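PDB 2R7H: putative D-alanine N-acetyltransferase of GNAT family from Desulfovibrio desulfuricans subsp. desulfuricans, which probably transfers an acyl group, most likely acetyl, to an acceptor that remains to be established, as a putative member of the GNAT acetyltransferase family. Local coordinates for residues Ala83-Thr88 against Ala117-Asp122; Ile100-His105 against Ser109-Ala114; Val158-Ala161 against Asp167-Ile170. All coordinates share one frame; numbering follows the deposited sequence. Where two conformers were deposited one is given.

Interaction 1 of 3, residues Ala83-Thr88 against Ala117-Asp122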
loop_
_atom_site.group_PDB
_atom_site.type_symbol
_atom_site.label_atom_id
_atom_site.label_comp_id
_atom_site.label_asym_id
_atom_site.label_seq_id
_atom_site.Cartn_x
_atom_site.Cartn_y
_atom_site.Cartn_z
ATOM N N ALA B 83 -8.085 13.069 -11.389
ATOM C CA ALA B 83 -6.918 12.334 -10.879
ATOM C C ALA B 83 -7.139 12.204 -9.359
ATOM O O ALA B 83 -7.709 13.105 -8.737
ATOM C CB ALA B 83 -5.684 13.060 -11.141
ATOM N N CYS B 84 -6.724 11.079 -8.798
ATOM C CA CYS B 84 -6.833 10.756 -7.375
ATOM C C CYS B 84 -5.388 10.418 -6.941
ATOM O O CYS B 84 -4.661 9.638 -7.602
ATOM C CB CYS B 84 -7.759 9.549 -7.146
ATOM S SG CYS B 84 -7.876 9.197 -5.370
ATOM N N TYR B 85 -4.932 11.019 -5.860
ATOM C CA TYR B 85 -3.563 10.779 -5.403
ATOM C C TYR B 85 -3.414 11.090 -3.918
ATOM O O TYR B 85 -4.317 11.596 -3.301
ATOM C CB TYR B 85 -2.577 11.641 -6.242
ATOM C CG TYR B 85 -2.596 13.094 -5.903
ATOM C CD1 TYR B 85 -3.543 13.949 -6.416
ATOM C CD2 TYR B 85 -1.667 13.609 -4.993
ATOM C CE1 TYR B 85 -3.546 15.272 -6.043
ATOM C CE2 TYR B 85 -1.655 14.889 -4.644
ATOM C CZ TYR B 85 -2.588 15.726 -5.150
ATOM O OH TYR B 85 -2.546 17.017 -4.735
ATOM N N GLY B 86 -2.248 10.797 -3.343
ATOM C CA GLY B 86 -2.073 11.091 -1.929
ATOM C C GLY B 86 -0.709 10.775 -1.391
ATOM O O GLY B 86 0.066 10.082 -2.032
ATOM N N PRO B 87 -0.382 11.321 -0.200
ATOM C CA PRO B 87 0.945 10.970 0.315
ATOM C C PRO B 87 1.048 9.507 0.730
ATOM O O PRO B 87 0.098 8.913 1.255
ATOM C CB PRO B 87 1.099 11.861 1.530
ATOM C CG PRO B 87 -0.338 12.056 2.028
ATOM C CD PRO B 87 -1.092 12.222 0.716
ATOM N N THR B 88 2.194 8.902 0.470
ATOM C CA THR B 88 2.375 7.517 0.843
ATOM C C THR B 88 2.589 7.411 2.373
ATOM O O THR B 88 3.433 8.129 2.920
ATOM C CB THR B 88 3.597 6.943 0.160
ATOM O OG1 THR B 88 3.476 7.199 -1.252
ATOM C CG2 THR B 88 3.667 5.472 0.411
ATOM N N ALA B 117 -0.064 16.804 -14.897
ATOM C CA ALA B 117 0.708 18.032 -14.654
ATOM C C ALA B 117 0.190 18.769 -13.390
ATOM O O ALA B 117 0.964 19.305 -12.586
ATOM C CB ALA B 117 0.693 18.934 -15.894
ATOM N N GLU B 118 -1.113 18.774 -13.189
ATOM C CA GLU B 118 -1.657 19.421 -11.999
ATOM C C GLU B 118 -1.307 18.665 -10.699
ATOM O O GLU B 118 -1.027 19.286 -9.656
ATOM C CB GLU B 118 -3.175 19.602 -12.145
ATOM C CG GLU B 118 -3.606 20.497 -13.304
ATOM C CD GLU B 118 -2.900 21.856 -13.365
ATOM O OE1 GLU B 118 -2.791 22.526 -12.338
ATOM O OE2 GLU B 118 -2.460 22.237 -14.470
ATOM N N VAL B 119 -1.375 17.327 -10.739
ATOM C CA VAL B 119 -1.017 16.525 -9.583
ATOM C C VAL B 119 0.436 16.792 -9.222
ATOM O O VAL B 119 0.759 16.939 -8.056
ATOM C CB VAL B 119 -1.225 15.010 -9.850
ATOM C CG1 VAL B 119 -0.519 14.190 -8.799
ATOM C CG2 VAL B 119 -2.778 14.705 -9.988
ATOM N N VAL B 120 1.310 16.809 -10.230
ATOM C CA VAL B 120 2.750 17.060 -10.032
ATOM C C VAL B 120 3.002 18.448 -9.431
ATOM O O VAL B 120 3.824 18.581 -8.562
ATOM C CB VAL B 120 3.534 16.871 -11.323
ATOM C CG1 VAL B 120 4.950 17.396 -11.209
ATOM C CG2 VAL B 120 3.511 15.412 -11.703
ATOM N N HIS B 121 2.244 19.449 -9.877
ATOM C CA HIS B 121 2.318 20.798 -9.338
ATOM C C HIS B 121 1.994 20.770 -7.857
ATOM O O HIS B 121 2.720 21.322 -7.031
ATOM C CB HIS B 121 1.305 21.682 -10.065
ATOM C CG HIS B 121 1.003 22.974 -9.380
ATOM N ND1 HIS B 121 0.028 23.088 -8.411
ATOM C CD2 HIS B 121 1.513 24.219 -9.549
ATOM C CE1 HIS B 121 -0.035 24.341 -7.995
ATOM N NE2 HIS B 121 0.850 25.048 -8.677
ATOM N N ASP B 122 0.898 20.106 -7.520
ATOM C CA ASP B 122 0.452 20.017 -6.125
ATOM C C ASP B 122 1.393 19.283 -5.203
ATOM O O ASP B 122 1.553 19.684 -4.069
ATOM C CB ASP B 122 -0.926 19.389 -6.022
ATOM C CG ASP B 122 -1.993 20.198 -6.665
ATOM O OD1 ASP B 122 -1.734 21.336 -7.140
ATOM O OD2 ASP B 122 -3.125 19.691 -6.679
HETATM O O HOH W 1 -4.745 18.206 -5.047
#
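With chi1 at 74°, Tyr85 holds CG between its backbone N and carbonyl carbon, and Val119 sets CG1 trans to its own N (chi1 165°); the two settings bring the tyrosine ring of strand 78-87 alongside the valine of helix 111-125. Val119 CG1 lies over one face of the ring in a CH-pi contact, 3.9 Å from the ring centroid and only 17° off the normal, displaced toward the CG end. The second branch, Val119 CG2, touches two strand residues: Ala83 CB at 3.5 Å and Tyr85 CD1 at 3.7 Å. One forked side chain thus fills the step between two residues that point toward the helix from the strand. Farther out the contact turns polar. Tyr85 OH packs against Asp122 CB at 3.1 Å, and a water links the two groups, 2.5 Å from Tyr85 OH and donating to Asp122 OD2. The carboxylate has further partners: His121 ND1 donates to Asp122 OD1 in the plane of the imidazole, and Arg24 NE forms a salt bridge with Asp122 OD2. The Tyr85 ring also meets that of His69 on the adjacent strand 69-75. Such apolar packing of a helix nearly parallel to the strand beneath it is typical of the GNAT fold, in which helices pack on a central mixed beta sheet.

Interaction 2 of 3, residues Ile100-His105 against Ser109-Ala114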
loop_
_atom_site.group_PDB
_atom_site.type_symbol
_atom_site.label_atom_id
_atom_site.label_comp_id
_atom_site.label_asym_id
_atom_site.label_seq_id
_atom_site.Cartn_x
_atom_site.Cartn_y
_atom_site.Cartn_z
ATOM N N ILE B 100 -5.720 8.214 -13.001
ATOM C CA ILE B 100 -6.198 9.331 -13.755
ATOM C C ILE B 100 -7.316 8.707 -14.629
ATOM O O ILE B 100 -7.040 7.773 -15.357
ATOM C CB ILE B 100 -5.153 10.001 -14.639
ATOM C CG1 ILE B 100 -4.037 10.580 -13.784
ATOM C CG2 ILE B 100 -5.828 11.175 -15.443
ATOM C CD1 ILE B 100 -2.946 11.228 -14.563
ATOM N N ALA B 101 -8.559 9.175 -14.512
ATOM C CA ALA B 101 -9.689 8.673 -15.333
ATOM C C ALA B 101 -10.281 9.833 -16.148
ATOM O O ALA B 101 -10.630 10.869 -15.601
ATOM C CB ALA B 101 -10.788 8.016 -14.432
ATOM N N VAL B 102 -10.396 9.643 -17.463
ATOM C CA VAL B 102 -10.975 10.632 -18.401
ATOM C C VAL B 102 -12.155 9.982 -19.139
ATOM O O VAL B 102 -12.039 8.830 -19.584
ATOM C CB VAL B 102 -9.918 11.096 -19.425
ATOM C CG1 VAL B 102 -10.538 11.912 -20.568
ATOM C CG2 VAL B 102 -8.815 11.920 -18.702
ATOM N N ALA B 103 -13.268 10.707 -19.274
ATOM C CA ALA B 103 -14.460 10.197 -19.985
ATOM C C ALA B 103 -14.077 9.889 -21.449
ATOM O O ALA B 103 -13.210 10.569 -21.994
ATOM C CB ALA B 103 -15.568 11.190 -19.925
ATOM N N PRO B 104 -14.685 8.853 -22.073
ATOM C CA PRO B 104 -14.320 8.472 -23.458
ATOM C C PRO B 104 -14.347 9.592 -24.483
ATOM O O PRO B 104 -13.449 9.654 -25.322
ATOM C CB PRO B 104 -15.343 7.371 -23.814
ATOM C CG PRO B 104 -16.459 7.538 -22.824
ATOM C CD PRO B 104 -15.767 7.978 -21.571
ATOM N N HIS B 105 -15.326 10.485 -24.378
ATOM C CA HIS B 105 -15.430 11.601 -25.313
ATOM C C HIS B 105 -14.313 12.661 -25.168
ATOM O O HIS B 105 -14.109 13.431 -26.093
ATOM C CB HIS B 105 -16.802 12.267 -25.218
ATOM C CG HIS B 105 -16.978 13.135 -24.016
ATOM N ND1 HIS B 105 -17.230 12.627 -22.759
ATOM C CD2 HIS B 105 -16.990 14.484 -23.892
ATOM C CE1 HIS B 105 -17.353 13.628 -21.904
ATOM N NE2 HIS B 105 -17.219 14.765 -22.567
ATOM N N SER B 109 -7.755 14.110 -26.094
ATOM C CA SER B 109 -7.707 15.547 -25.901
ATOM C C SER B 109 -6.461 16.098 -25.198
ATOM O O SER B 109 -6.283 17.314 -25.182
ATOM C CB SER B 109 -8.915 15.908 -25.017
ATOM O OG SER B 109 -9.004 17.294 -24.748
ATOM N N GLY B 110 -5.604 15.242 -24.637
ATOM C CA GLY B 110 -4.440 15.701 -23.868
ATOM C C GLY B 110 -4.815 16.021 -22.407
ATOM O O GLY B 110 -3.973 16.509 -21.643
ATOM N N LEU B 111 -6.055 15.716 -22.001
ATOM C CA LEU B 111 -6.542 15.992 -20.653
ATOM C C LEU B 111 -5.836 15.118 -19.600
ATOM O O LEU B 111 -5.618 15.559 -18.477
ATOM C CB LEU B 111 -8.041 15.762 -20.588
ATOM C CG LEU B 111 -8.770 16.065 -19.266
ATOM C CD1 LEU B 111 -8.653 17.527 -18.830
ATOM C CD2 LEU B 111 -10.218 15.640 -19.367
ATOM N N GLY B 112 -5.501 13.882 -19.971
ATOM C CA GLY B 112 -4.801 12.982 -19.068
ATOM C C GLY B 112 -3.484 13.607 -18.659
ATOM O O GLY B 112 -3.188 13.656 -17.455
ATOM N N ARG B 113 -2.699 14.061 -19.645
ATOM C CA ARG B 113 -1.396 14.727 -19.388
ATOM C C ARG B 113 -1.556 16.029 -18.593
ATOM O O ARG B 113 -0.709 16.319 -17.757
ATOM C CB ARG B 113 -0.434 14.819 -20.631
ATOM C CG ARG B 113 -1.041 14.995 -22.055
ATOM C CD ARG B 113 -0.019 15.003 -23.216
ATOM N NE ARG B 113 0.502 16.313 -23.606
ATOM C CZ ARG B 113 0.039 17.000 -24.650
ATOM N N ALA B 114 -2.650 16.761 -18.827
ATOM C CA ALA B 114 -2.982 17.995 -18.112
ATOM C C ALA B 114 -3.298 17.696 -16.644
ATOM O O ALA B 114 -2.875 18.424 -15.756
ATOM C CB ALA B 114 -4.185 18.680 -18.754
#
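Val102 and Leu111 form the close-packed end of this contact, where the last residue of strand 94-102 meets the first turn of helix 111-125. Leu111 CD2 lies against both methyls of the valine, 3.9 Å from Val102 CG1 and 4.0 Å from Val102 CG2. Leu111 extends CG away from its own N (chi1 -177°), which carries the branched end across toward the strand, and the two side chains meet at a slant. Leu111 also reaches Ala80 of the neighbouring strand 78-87, while Val102 packs on Leu115 one turn further along the helix, and both residues are buried.

Beside this pair the helix presents backbone instead of side chain. Gly112 has its CA 6.6 Å from that of Ile100, the shortest such separation between the segments, and the strand residues rest directly on its main chain: Val102 CG2 lies 4.1 Å from Gly112 N, and Ile100 CD1 lies 3.8 Å from Gly112 O. The strand, the connecting loop and the helix begin a beta-alpha-beta unit that continues into strand 130-136. In GNAT enzymes the corresponding loop and helix start carry the acetyl-CoA pyrophosphate-binding motif; the Gly110-Leu111-Gly112 sequence fits the G-x-G part of that motif and is consistent with such a role, although no cofactor is present here. Gly110 is the N-cap residue, with backbone angles at which a CB would be jammed against the carbonyl O of Ser109, and its own carbonyl O accepts the first helical hydrogen bond from Ala114 N.

The other side of the contact is much looser. Past Val102 the chain runs through Ala103 into a short 3-10 segment, and the exposed Pro104 and His105 diverge from the helix. Ser109 is likewise exposed, and Arg113 directs its CB away from the strand, its guanidinium nitrogens NH1 and NH2 left unmodelled.

Interaction 3 of 3, residues Val158-Ala161 against Asp167-Ile170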
loop_
_atom_site.group_PDB
_atom_site.type_symbol
_atom_site.label_atom_id
_atom_site.label_comp_id
_atom_site.label_asym_id
_atom_site.label_seq_id
_atom_site.Cartn_x
_atom_site.Cartn_y
_atom_site.Cartn_z
ATOM N N VAL B 158 9.156 -4.509 -11.061
ATOM C CA VAL B 158 8.235 -5.462 -11.642
ATOM C C VAL B 158 8.079 -6.561 -10.579
ATOM O O VAL B 158 9.071 -7.074 -10.085
ATOM C CB VAL B 158 8.795 -6.035 -12.973
ATOM C CG1 VAL B 158 7.820 -7.056 -13.593
ATOM C CG2 VAL B 158 9.073 -4.921 -13.963
ATOM N N LEU B 159 6.846 -6.788 -10.116
ATOM C CA LEU B 159 6.526 -7.830 -9.160
ATOM C C LEU B 159 5.761 -8.856 -10.008
ATOM O O LEU B 159 4.619 -8.602 -10.398
ATOM C CB LEU B 159 5.736 -7.289 -7.942
ATOM C CG LEU B 159 6.402 -6.112 -7.155
ATOM C CD1 LEU B 159 5.538 -5.812 -5.920
ATOM C CD2 LEU B 159 7.859 -6.389 -6.738
ATOM N N LYS B 160 6.411 -9.994 -10.311
ATOM C CA LYS B 160 5.830 -11.032 -11.178
ATOM C C LYS B 160 4.582 -11.659 -10.610
ATOM O O LYS B 160 4.533 -12.003 -9.436
ATOM C CB LYS B 160 6.849 -12.123 -11.539
ATOM C CG LYS B 160 8.088 -11.664 -12.348
ATOM C CD LYS B 160 7.801 -11.119 -13.771
ATOM C CE LYS B 160 7.254 -12.161 -14.748
ATOM N NZ LYS B 160 6.874 -11.523 -16.077
ATOM N N ALA B 161 3.549 -11.755 -11.440
ATOM C CA ALA B 161 2.263 -12.349 -11.069
ATOM C C ALA B 161 1.672 -11.771 -9.805
ATOM O O ALA B 161 1.010 -12.463 -9.086
ATOM C CB ALA B 161 2.394 -13.893 -10.946
ATOM N N ASP B 167 -0.229 -11.773 -14.497
ATOM C CA ASP B 167 -0.576 -10.356 -14.352
ATOM C C ASP B 167 0.400 -9.684 -13.342
ATOM O O ASP B 167 0.199 -9.693 -12.150
ATOM C CB ASP B 167 -2.030 -10.231 -13.922
ATOM C CG ASP B 167 -2.555 -8.825 -14.040
ATOM O OD1 ASP B 167 -1.765 -7.875 -14.128
ATOM O OD2 ASP B 167 -3.787 -8.656 -14.066
ATOM N N ASP B 168 1.453 -9.093 -13.890
ATOM C CA ASP B 168 2.507 -8.441 -13.124
ATOM C C ASP B 168 2.161 -7.026 -12.739
ATOM O O ASP B 168 1.390 -6.386 -13.448
ATOM C CB ASP B 168 3.765 -8.340 -13.978
ATOM C CG ASP B 168 4.271 -9.687 -14.461
ATOM O OD1 ASP B 168 3.841 -10.740 -13.940
ATOM O OD2 ASP B 168 5.113 -9.662 -15.374
ATOM N N LYS B 169 2.722 -6.549 -11.618
ATOM C CA LYS B 169 2.526 -5.167 -11.201
ATOM C C LYS B 169 3.785 -4.481 -11.619
ATOM O O LYS B 169 4.859 -4.991 -11.295
ATOM C CB LYS B 169 2.364 -4.999 -9.678
ATOM C CG LYS B 169 2.092 -3.496 -9.294
ATOM C CD LYS B 169 1.581 -3.313 -7.903
ATOM C CE LYS B 169 2.560 -3.553 -6.863
ATOM N NZ LYS B 169 2.000 -3.087 -5.534
ATOM N N ILE B 170 3.666 -3.351 -12.332
ATOM C CA ILE B 170 4.823 -2.553 -12.757
ATOM C C ILE B 170 4.723 -1.262 -11.940
ATOM O O ILE B 170 3.644 -0.652 -11.884
ATOM C CB ILE B 170 4.884 -2.200 -14.265
ATOM C CG1 ILE B 170 4.983 -3.445 -15.160
ATOM C CG2 ILE B 170 6.164 -1.338 -14.550
ATOM C CD1 ILE B 170 3.846 -4.333 -15.124
#
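Asp168 grips the chain at the corner of Lys160 and Ala161 with both carboxylate oxygens. Asp168 OD2 takes a salt bridge from Lys160 NZ at 2.7 Å, approached on the syn side and close to the carboxylate plane, while Asp168 OD1 accepts the backbone N-H of Ala161, also at 2.7 Å and almost straight at 178°, from the anti side and well out of that plane. Lys160 bends at both chi2 (-64°) and chi3 (-66°), which folds its chain back over the carboxylate. Beside this clamp, Leu159 and Lys169 form an antiparallel hydrogen-bonded pair: Leu159 N donates to Lys169 O at 2.9 Å, and Lys169 N returns a bond to Leu159 O at 3.0 Å. Their side chains run together on one face, Leu159 CD1 touching Lys169 CE at 3.9 Å, before the ammonium group passes on to Glu134 and the ring of Phe162. Val158 and Ile170 make the adjoining non-hydrogen-bonded pair on the reverse face. The second subunit also reaches this corner, where its Arg173 and Arg129 bind the carbonyls of Lys160 and Ala161. Asp168 thus ties the turning chain to its partner by one charged and one neutral donor, which would probably favour its negative form.

How the interactions relate
Interactions 1 and 2 touch, through Ala83 CB and Ile100 CG1 at 4.0 Å, and set the same helix, 111-125, on neighbouring strands 78-87 and 94-102; interaction 2 is nested inside the chain loop that interaction 1 closes. Interaction 1 is the buried one and largely apolar, with a single water-bridged polar end, whereas interaction 2, at the helix start, is partly buried and joined across its segments by apolar contacts alone. Interaction 3 belongs to the same sheet but to its far hairpin, its centre about 24 Å from that of interaction 1. There, near the second subunit, backbone bonds between antiparallel strands and a carboxylate bonded to a lysine and a main-chain amide replace helix-on-sheet packing.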